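Local coordinates for DNA mismatch repair protein MutS (Thermus aquaticus, PDB 1EWQ) that recognises mismatched base pairs in DNA and, with a weak ATPase activity, takes part in their repair, at residues C[5-11]-C[65-69]; C[114-120]-C[227-231]. One frame throughout, in Å; residues are numbered along the deposited sequence.

Interaction 1: residues C[5-11]-C[65-69]; sequences LKGEGPG and DFTTP
Thr68 OG1 donates to Lys6 O at 2.6 Å, almost straight in line with the carbonyl bond (171° at the oxygen), and so draws the N-terminal loop onto the beginning of strand 67-74. The torsion explains the reach: with OG1 turned anti to the backbone N (chi1 -177°), the hydroxyl swings across to the loop, where Leu5 lies at about a right angle to the threonine and sets CD2 3.6 Å from Thr68 CG2. A weak hydrogen bond from Gly44 N adds a second grip on OG1. Two residues along the loop, Glu8 O accepts from Thr67 N over 3.1 Å, again nearly end-on to the carbonyl, and Thr67 CG2 rests near the same oxygen.

Phe66 turns its side chain toward the loop, its CB 3.0 Å from Gly9 O. Its ring edge faces loop carbonyls: CD1 stands 3.6 Å from Gly7 O, and CE1 comes 3.9 Å from Leu5 O, which lies in the ring plane. Leu13 and Pro14 also pack on this ring. Glycines make such a close approach possible, since a CB on Gly7 would collide with Thr67 O and one on Gly9 with Phe66 CB, and the backbone angles of both residues by themselves call for glycine. With an alanine in place of Phe66 the ring is gone, which is likely to leave a gap between Leu13, Pro14 and the carbonyls of Leu5 and Gly7. Lys6 NZ forms a salt bridge with Glu48, while Asp65 packs on a phosphate of the bound DNA. In this part of domain I, then, few direct bonds join the two segments: two hydrogen bonds, and carbonyls set against the weakly positive rim of an aromatic ring, hold the loop to the strand.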
ATOM      1  N   LEU C   5     -28.179  -7.641 -18.170  1.00 86.78           N
ATOM      2  CA  LEU C   5     -26.730  -7.757 -18.244  1.00 85.47           C
ATOM      3  C   LEU C   5     -26.144  -6.833 -19.304  1.00 84.57           C
ATOM      4  O   LEU C   5     -26.716  -6.675 -20.380  1.00 84.41           O
ATOM      5  CB  LEU C   5     -26.356  -9.206 -18.564  1.00 85.43           C
ATOM      6  CG  LEU C   5     -24.879  -9.585 -18.645  1.00 85.35           C
ATOM      7  CD1 LEU C   5     -24.234  -9.419 -17.279  1.00 85.33           C
ATOM      8  CD2 LEU C   5     -24.757 -11.027 -19.122  1.00 85.38           C
ATOM      9  N   LYS C   6     -25.002  -6.225 -18.992  1.00 83.50           N
ATOM     10  CA  LYS C   6     -24.332  -5.334 -19.931  1.00 82.43           C
ATOM     11  C   LYS C   6     -23.767  -6.151 -21.080  1.00 81.84           C
ATOM     12  O   LYS C   6     -23.334  -7.286 -20.891  1.00 81.75           O
ATOM     13  CB  LYS C   6     -23.190  -4.581 -19.246  1.00 82.18           C
ATOM     14  CG  LYS C   6     -22.323  -3.788 -20.214  1.00 81.77           C
ATOM     15  CD  LYS C   6     -21.153  -3.136 -19.510  1.00 81.40           C
ATOM     16  CE  LYS C   6     -20.254  -2.405 -20.493  1.00 81.09           C
ATOM     17  NZ  LYS C   6     -19.103  -1.757 -19.808  1.00 80.72           N
ATOM     18  N   GLY C   7     -23.768  -5.567 -22.269  1.00 81.17           N
ATOM     19  CA  GLY C   7     -23.251  -6.265 -23.430  1.00 80.35           C
ATOM     20  C   GLY C   7     -23.950  -5.814 -24.693  1.00 79.74           C
ATOM     21  O   GLY C   7     -25.134  -5.484 -24.670  1.00 79.71           O
ATOM     22  N   GLU C   8     -23.221  -5.802 -25.801  1.00 79.11           N
ATOM     23  CA  GLU C   8     -23.787  -5.376 -27.070  1.00 78.38           C
ATOM     24  C   GLU C   8     -24.504  -6.509 -27.789  1.00 77.81           C
ATOM     25  O   GLU C   8     -24.157  -7.680 -27.633  1.00 77.81           O
ATOM     26  CB  GLU C   8     -22.687  -4.798 -27.952  1.00 78.51           C
ATOM     27  CG  GLU C   8     -22.036  -3.567 -27.350  1.00 78.75           C
ATOM     28  CD  GLU C   8     -20.921  -3.019 -28.210  1.00 78.90           C
ATOM     29  OE1 GLU C   8     -21.187  -2.711 -29.392  1.00 78.96           O
ATOM     30  OE2 GLU C   8     -19.782  -2.901 -27.705  1.00 79.00           O
ATOM     31  N   GLY C   9     -25.509  -6.144 -28.578  1.00 77.07           N
ATOM     32  CA  GLY C   9     -26.284  -7.128 -29.310  1.00 76.13           C
ATOM     33  C   GLY C   9     -27.700  -7.151 -28.773  1.00 75.45           C
ATOM     34  O   GLY C   9     -27.894  -7.026 -27.568  1.00 75.56           O
ATOM     35  N   PRO C  10     -28.717  -7.291 -29.638  1.00 74.85           N
ATOM     36  CA  PRO C  10     -30.110  -7.322 -29.186  1.00 74.21           C
ATOM     37  C   PRO C  10     -30.581  -8.729 -28.820  1.00 73.59           C
ATOM     38  O   PRO C  10     -29.769  -9.618 -28.553  1.00 73.54           O
ATOM     39  CB  PRO C  10     -30.859  -6.757 -30.384  1.00 74.34           C
ATOM     40  CG  PRO C  10     -30.097  -7.343 -31.526  1.00 74.54           C
ATOM     41  CD  PRO C  10     -28.649  -7.156 -31.106  1.00 74.73           C
ATOM     42  N   GLY C  11     -31.896  -8.921 -28.806  1.00 72.71           N
ATOM     43  CA  GLY C  11     -32.450 -10.225 -28.485  1.00 71.76           C
ATOM     44  C   GLY C  11     -32.502 -10.527 -27.000  1.00 71.02           C
ATOM     45  O   GLY C  11     -32.069  -9.709 -26.188  1.00 71.15           O
ATOM     46  N   ASP C  65     -28.566 -14.222 -29.720  1.00 62.92           N
ATOM     47  CA  ASP C  65     -29.152 -12.996 -29.209  1.00 62.98           C
ATOM     48  C   ASP C  65     -28.079 -11.905 -29.159  1.00 62.68           C
ATOM     49  O   ASP C  65     -28.069 -10.999 -29.997  1.00 62.90           O
ATOM     50  CB  ASP C  65     -29.711 -13.274 -27.818  1.00 63.50           C
ATOM     51  CG  ASP C  65     -30.423 -14.621 -27.743  1.00 64.02           C
ATOM     52  OD1 ASP C  65     -31.455 -14.789 -28.437  1.00 64.19           O
ATOM     53  OD2 ASP C  65     -29.943 -15.514 -27.003  1.00 64.13           O
ATOM     54  N   PHE C  66     -27.176 -11.991 -28.185  1.00 62.10           N
ATOM     55  CA  PHE C  66     -26.100 -11.013 -28.071  1.00 61.31           C
ATOM     56  C   PHE C  66     -24.864 -11.591 -27.395  1.00 60.47           C
ATOM     57  O   PHE C  66     -24.847 -12.758 -26.998  1.00 60.25           O
ATOM     58  CB  PHE C  66     -26.573  -9.761 -27.309  1.00 61.84           C
ATOM     59  CG  PHE C  66     -26.597  -9.908 -25.800  1.00 62.11           C
ATOM     60  CD1 PHE C  66     -26.499  -8.777 -24.990  1.00 62.21           C
ATOM     61  CD2 PHE C  66     -26.710 -11.156 -25.190  1.00 62.22           C
ATOM     62  CE1 PHE C  66     -26.508  -8.883 -23.600  1.00 62.23           C
ATOM     63  CE2 PHE C  66     -26.719 -11.271 -23.797  1.00 62.24           C
ATOM     64  CZ  PHE C  66     -26.616 -10.130 -23.003  1.00 62.25           C
ATOM     65  N   THR C  67     -23.829 -10.766 -27.277  1.00 59.44           N
ATOM     66  CA  THR C  67     -22.591 -11.176 -26.631  1.00 58.50           C
ATOM     67  C   THR C  67     -22.376 -10.276 -25.423  1.00 57.80           C
ATOM     68  O   THR C  67     -22.704  -9.087 -25.459  1.00 57.77           O
ATOM     69  CB  THR C  67     -21.374 -11.038 -27.570  1.00 58.59           C
ATOM     70  OG1 THR C  67     -20.210 -11.566 -26.921  1.00 58.72           O
ATOM     71  CG2 THR C  67     -21.124  -9.578 -27.915  1.00 58.58           C
ATOM     72  N   THR C  68     -21.827 -10.846 -24.356  1.00 56.63           N
ATOM     73  CA  THR C  68     -21.578 -10.091 -23.139  1.00 55.41           C
ATOM     74  C   THR C  68     -20.172 -10.340 -22.620  1.00 54.45           C
ATOM     75  O   THR C  68     -19.572 -11.385 -22.890  1.00 54.52           O
ATOM     76  CB  THR C  68     -22.581 -10.480 -22.025  1.00 55.50           C
ATOM     77  OG1 THR C  68     -22.355  -9.664 -20.872  1.00 55.41           O
ATOM     78  CG2 THR C  68     -22.415 -11.951 -21.637  1.00 55.39           C
ATOM     79  N   PRO C  69     -19.617  -9.372 -21.880  1.00 53.36           N
ATOM     80  CA  PRO C  69     -18.269  -9.539 -21.335  1.00 52.46           C
ATOM     81  C   PRO C  69     -18.226 -10.728 -20.364  1.00 51.66           C
ATOM     82  O   PRO C  69     -19.214 -11.017 -19.683  1.00 51.49           O
ATOM     83  CB  PRO C  69     -18.020  -8.205 -20.639  1.00 52.57           C
ATOM     84  CG  PRO C  69     -18.790  -7.243 -21.492  1.00 52.62           C
ATOM     85  CD  PRO C  69     -20.081  -7.983 -21.724  1.00 53.02           C
TER

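Interaction 2: residues C[114-120]-C[227-231]; sequences QLLTPGT and YAQRT
Thr231 lies against Leu115 and Thr120, and its short side chain can be followed atom by atom. CB sits 3.5 Å from Thr120 OG1. From there the hydroxyl occupies the place between backbone N and carbonyl carbon (chi1 67°), which turns it back along its own helix to donate to Ala228 O at 2.9 Å, approaching 29° from the carbonyl plane. The same OG1 accepts from water 2, which also donates to Thr120 O, and it meets Thr120 CB at 3.3 Å, the two threonines reaching toward each other tip to tip. The methyl, CG2, lies anti to the carbonyl carbon and packs against Thr120 OG1, 3.6 Å away, and Leu115 CB.

Strand 110-116 is an outermost strand of the six-stranded mixed sheet of domain I, and helix 215-232 follows strand 201-203, at the border of a second mixed sheet. The contact thus joins the sheet of domain I to a helix that probably belongs with the neighbouring connector domain. Where another strand might have paired, the helix offers a carbonyl from its last turn: Leu115 N donates to Thr231 O at 3.0 Å, in the carbonyl plane on a lone pair, with the N-H pointing nearly straight at it (168°). Leu115 CD1 continues the apolar layer onto Arg230 CG, 3.9 Å away.

Further along, Tyr227 extends across to the turn at 117-120. Thr117 OG1 lies near the plane of its ring, beside the CE2 edge, and Thr117 CG2 touches Tyr227 OH at 3.6 Å. Glu177 accepts hydrogen bonds from Thr117 OG1 and Gly119 N with one carboxylate oxygen and has a weak one to Tyr227 OH with the other.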
ATOM      1  N   GLN C 114     -22.805 -19.271   0.046  1.00 40.13           N
ATOM      2  CA  GLN C 114     -22.245 -18.524   1.157  1.00 38.90           C
ATOM      3  C   GLN C 114     -21.747 -17.170   0.718  1.00 37.96           C
ATOM      4  O   GLN C 114     -21.459 -16.949  -0.457  1.00 37.84           O
ATOM      5  CB  GLN C 114     -21.082 -19.294   1.771  1.00 39.08           C
ATOM      6  CG  GLN C 114     -20.085 -19.779   0.744  1.00 39.40           C
ATOM      7  CD  GLN C 114     -18.783 -20.220   1.363  1.00 39.83           C
ATOM      8  OE1 GLN C 114     -17.933 -20.814   0.694  1.00 40.38           O
ATOM      9  NE2 GLN C 114     -18.612 -19.926   2.646  1.00 39.76           N
ATOM     10  N   LEU C 115     -21.646 -16.265   1.680  1.00 36.55           N
ATOM     11  CA  LEU C 115     -21.162 -14.930   1.423  1.00 35.42           C
ATOM     12  C   LEU C 115     -19.813 -14.823   2.116  1.00 34.61           C
ATOM     13  O   LEU C 115     -19.609 -15.416   3.179  1.00 34.92           O
ATOM     14  CB  LEU C 115     -22.132 -13.902   2.007  1.00 35.58           C
ATOM     15  CG  LEU C 115     -23.582 -14.002   1.516  1.00 35.80           C
ATOM     16  CD1 LEU C 115     -24.421 -12.913   2.175  1.00 35.97           C
ATOM     17  CD2 LEU C 115     -23.629 -13.855   0.004  1.00 35.41           C
ATOM     18  N   LEU C 116     -18.882 -14.102   1.507  1.00 33.43           N
ATOM     19  CA  LEU C 116     -17.568 -13.918   2.109  1.00 32.37           C
ATOM     20  C   LEU C 116     -17.369 -12.445   2.391  1.00 31.24           C
ATOM     21  O   LEU C 116     -17.229 -11.645   1.474  1.00 31.17           O
ATOM     22  CB  LEU C 116     -16.455 -14.419   1.190  1.00 32.44           C
ATOM     23  CG  LEU C 116     -16.451 -15.909   0.835  1.00 32.77           C
ATOM     24  CD1 LEU C 116     -15.185 -16.235   0.056  1.00 33.40           C
ATOM     25  CD2 LEU C 116     -16.508 -16.747   2.085  1.00 32.98           C
ATOM     26  N   THR C 117     -17.390 -12.092   3.670  1.00 30.17           N
ATOM     27  CA  THR C 117     -17.199 -10.717   4.081  1.00 29.49           C
ATOM     28  C   THR C 117     -16.118 -10.738   5.153  1.00 28.81           C
ATOM     29  O   THR C 117     -16.000 -11.690   5.902  1.00 28.87           O
ATOM     30  CB  THR C 117     -18.513 -10.102   4.607  1.00 28.99           C
ATOM     31  OG1 THR C 117     -18.826 -10.629   5.900  1.00 28.27           O
ATOM     32  CG2 THR C 117     -19.652 -10.418   3.632  1.00 28.79           C
ATOM     33  N   PRO C 118     -15.320  -9.676   5.237  1.00 28.57           N
ATOM     34  CA  PRO C 118     -14.233  -9.598   6.216  1.00 28.88           C
ATOM     35  C   PRO C 118     -14.536 -10.085   7.629  1.00 28.74           C
ATOM     36  O   PRO C 118     -13.739 -10.819   8.210  1.00 29.03           O
ATOM     37  CB  PRO C 118     -13.814  -8.126   6.156  1.00 28.69           C
ATOM     38  CG  PRO C 118     -15.070  -7.430   5.734  1.00 29.13           C
ATOM     39  CD  PRO C 118     -15.630  -8.349   4.680  1.00 28.66           C
ATOM     40  N   GLY C 119     -15.690  -9.711   8.171  1.00 28.34           N
ATOM     41  CA  GLY C 119     -16.020 -10.127   9.523  1.00 28.49           C
ATOM     42  C   GLY C 119     -16.790 -11.426   9.722  1.00 28.56           C
ATOM     43  O   GLY C 119     -17.245 -11.694  10.828  1.00 28.33           O
ATOM     44  N   THR C 120     -16.934 -12.244   8.685  1.00 28.55           N
ATOM     45  CA  THR C 120     -17.677 -13.495   8.828  1.00 28.32           C
ATOM     46  C   THR C 120     -16.954 -14.669   8.171  1.00 28.35           C
ATOM     47  O   THR C 120     -17.562 -15.693   7.872  1.00 28.55           O
ATOM     48  CB  THR C 120     -19.079 -13.378   8.186  1.00 28.29           C
ATOM     49  OG1 THR C 120     -18.939 -13.180   6.775  1.00 27.51           O
ATOM     50  CG2 THR C 120     -19.854 -12.203   8.788  1.00 28.21           C
ATOM     51  N   TYR C 227     -27.134 -11.234  10.058  1.00 31.29           N
ATOM     52  CA  TYR C 227     -26.060 -11.069   9.087  1.00 31.67           C
ATOM     53  C   TYR C 227     -25.201 -12.331   8.919  1.00 32.27           C
ATOM     54  O   TYR C 227     -25.010 -12.807   7.806  1.00 32.18           O
ATOM     55  CB  TYR C 227     -25.177  -9.883   9.489  1.00 31.15           C
ATOM     56  CG  TYR C 227     -24.274  -9.385   8.385  1.00 30.65           C
ATOM     57  CD1 TYR C 227     -24.790  -8.663   7.308  1.00 30.24           C
ATOM     58  CD2 TYR C 227     -22.904  -9.657   8.402  1.00 30.47           C
ATOM     59  CE1 TYR C 227     -23.971  -8.225   6.277  1.00 30.05           C
ATOM     60  CE2 TYR C 227     -22.068  -9.222   7.370  1.00 30.24           C
ATOM     61  CZ  TYR C 227     -22.613  -8.509   6.311  1.00 30.31           C
ATOM     62  OH  TYR C 227     -21.802  -8.091   5.282  1.00 30.42           O
ATOM     63  N   ALA C 228     -24.695 -12.877  10.021  1.00 33.38           N
ATOM     64  CA  ALA C 228     -23.839 -14.062   9.959  1.00 34.55           C
ATOM     65  C   ALA C 228     -24.534 -15.335   9.480  1.00 35.29           C
ATOM     66  O   ALA C 228     -23.916 -16.156   8.812  1.00 35.44           O
ATOM     67  CB  ALA C 228     -23.187 -14.305  11.318  1.00 34.31           C
ATOM     68  N   GLN C 229     -25.805 -15.514   9.821  1.00 36.50           N
ATOM     69  CA  GLN C 229     -26.523 -16.708   9.387  1.00 37.77           C
ATOM     70  C   GLN C 229     -26.682 -16.659   7.874  1.00 38.37           C
ATOM     71  O   GLN C 229     -26.667 -17.682   7.196  1.00 38.01           O
ATOM     72  CB  GLN C 229     -27.876 -16.801  10.104  1.00 38.45           C
ATOM     73  CG  GLN C 229     -27.678 -16.890  11.622  1.00 39.80           C
ATOM     74  CD  GLN C 229     -28.956 -17.080  12.431  1.00 40.62           C
ATOM     75  OE1 GLN C 229     -29.966 -16.399  12.219  1.00 40.60           O
ATOM     76  NE2 GLN C 229     -28.898 -17.998  13.395  1.00 41.20           N
ATOM     77  N   ARG C 230     -26.801 -15.449   7.349  1.00 39.36           N
ATOM     78  CA  ARG C 230     -26.926 -15.247   5.917  1.00 40.50           C
ATOM     79  C   ARG C 230     -25.604 -15.627   5.255  1.00 40.95           C
ATOM     80  O   ARG C 230     -25.573 -16.458   4.349  1.00 41.20           O
ATOM     81  CB  ARG C 230     -27.242 -13.778   5.637  1.00 41.25           C
ATOM     82  CG  ARG C 230     -27.716 -13.455   4.226  1.00 43.03           C
ATOM     83  CD  ARG C 230     -27.956 -11.949   4.104  1.00 44.45           C
ATOM     84  NE  ARG C 230     -28.593 -11.443   5.321  1.00 45.65           N
ATOM     85  CZ  ARG C 230     -28.824 -10.161   5.603  1.00 46.39           C
ATOM     86  NH1 ARG C 230     -28.481  -9.198   4.750  1.00 46.57           N
ATOM     87  NH2 ARG C 230     -29.386  -9.845   6.764  1.00 46.68           N
ATOM     88  N   THR C 231     -24.507 -15.031   5.722  1.00 41.17           N
ATOM     89  CA  THR C 231     -23.195 -15.309   5.145  1.00 41.81           C
ATOM     90  C   THR C 231     -22.813 -16.774   5.292  1.00 42.11           C
ATOM     91  O   THR C 231     -22.364 -17.406   4.335  1.00 42.30           O
ATOM     92  CB  THR C 231     -22.071 -14.439   5.788  1.00 41.70           C
ATOM     93  OG1 THR C 231     -21.889 -14.808   7.162  1.00 42.06           O
ATOM     94  CG2 THR C 231     -22.423 -12.962   5.710  1.00 41.59           C
TER
HETATM   95  O   HOH W   1     -19.482 -17.752   4.627  1.00 48.62           O
HETATM   96  O   HOH W   2     -20.077 -16.943   7.533  1.00 33.45           O

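The two contacts follow each other in series along the chain: interaction 1 is complete at Pro69, well before Gln114 opens interaction 2. Both reach the same six-stranded mixed sheet of domain I, but at different places, through strand 67-74, next to one border strand, and through strand 110-116, which is the other. Their centres are 32 Å apart, with nearest atoms about 18 Å apart. Interaction 1 lies at the surface, its nearest atom about 3 Å from the bound DNA; interaction 2 is buried, its nearest atom about 17 Å from it, where helix 215-232 meets the sheet. The sheet thus has a DNA-contacting segment near one border and, at the other, what is probably its joint to the next domain.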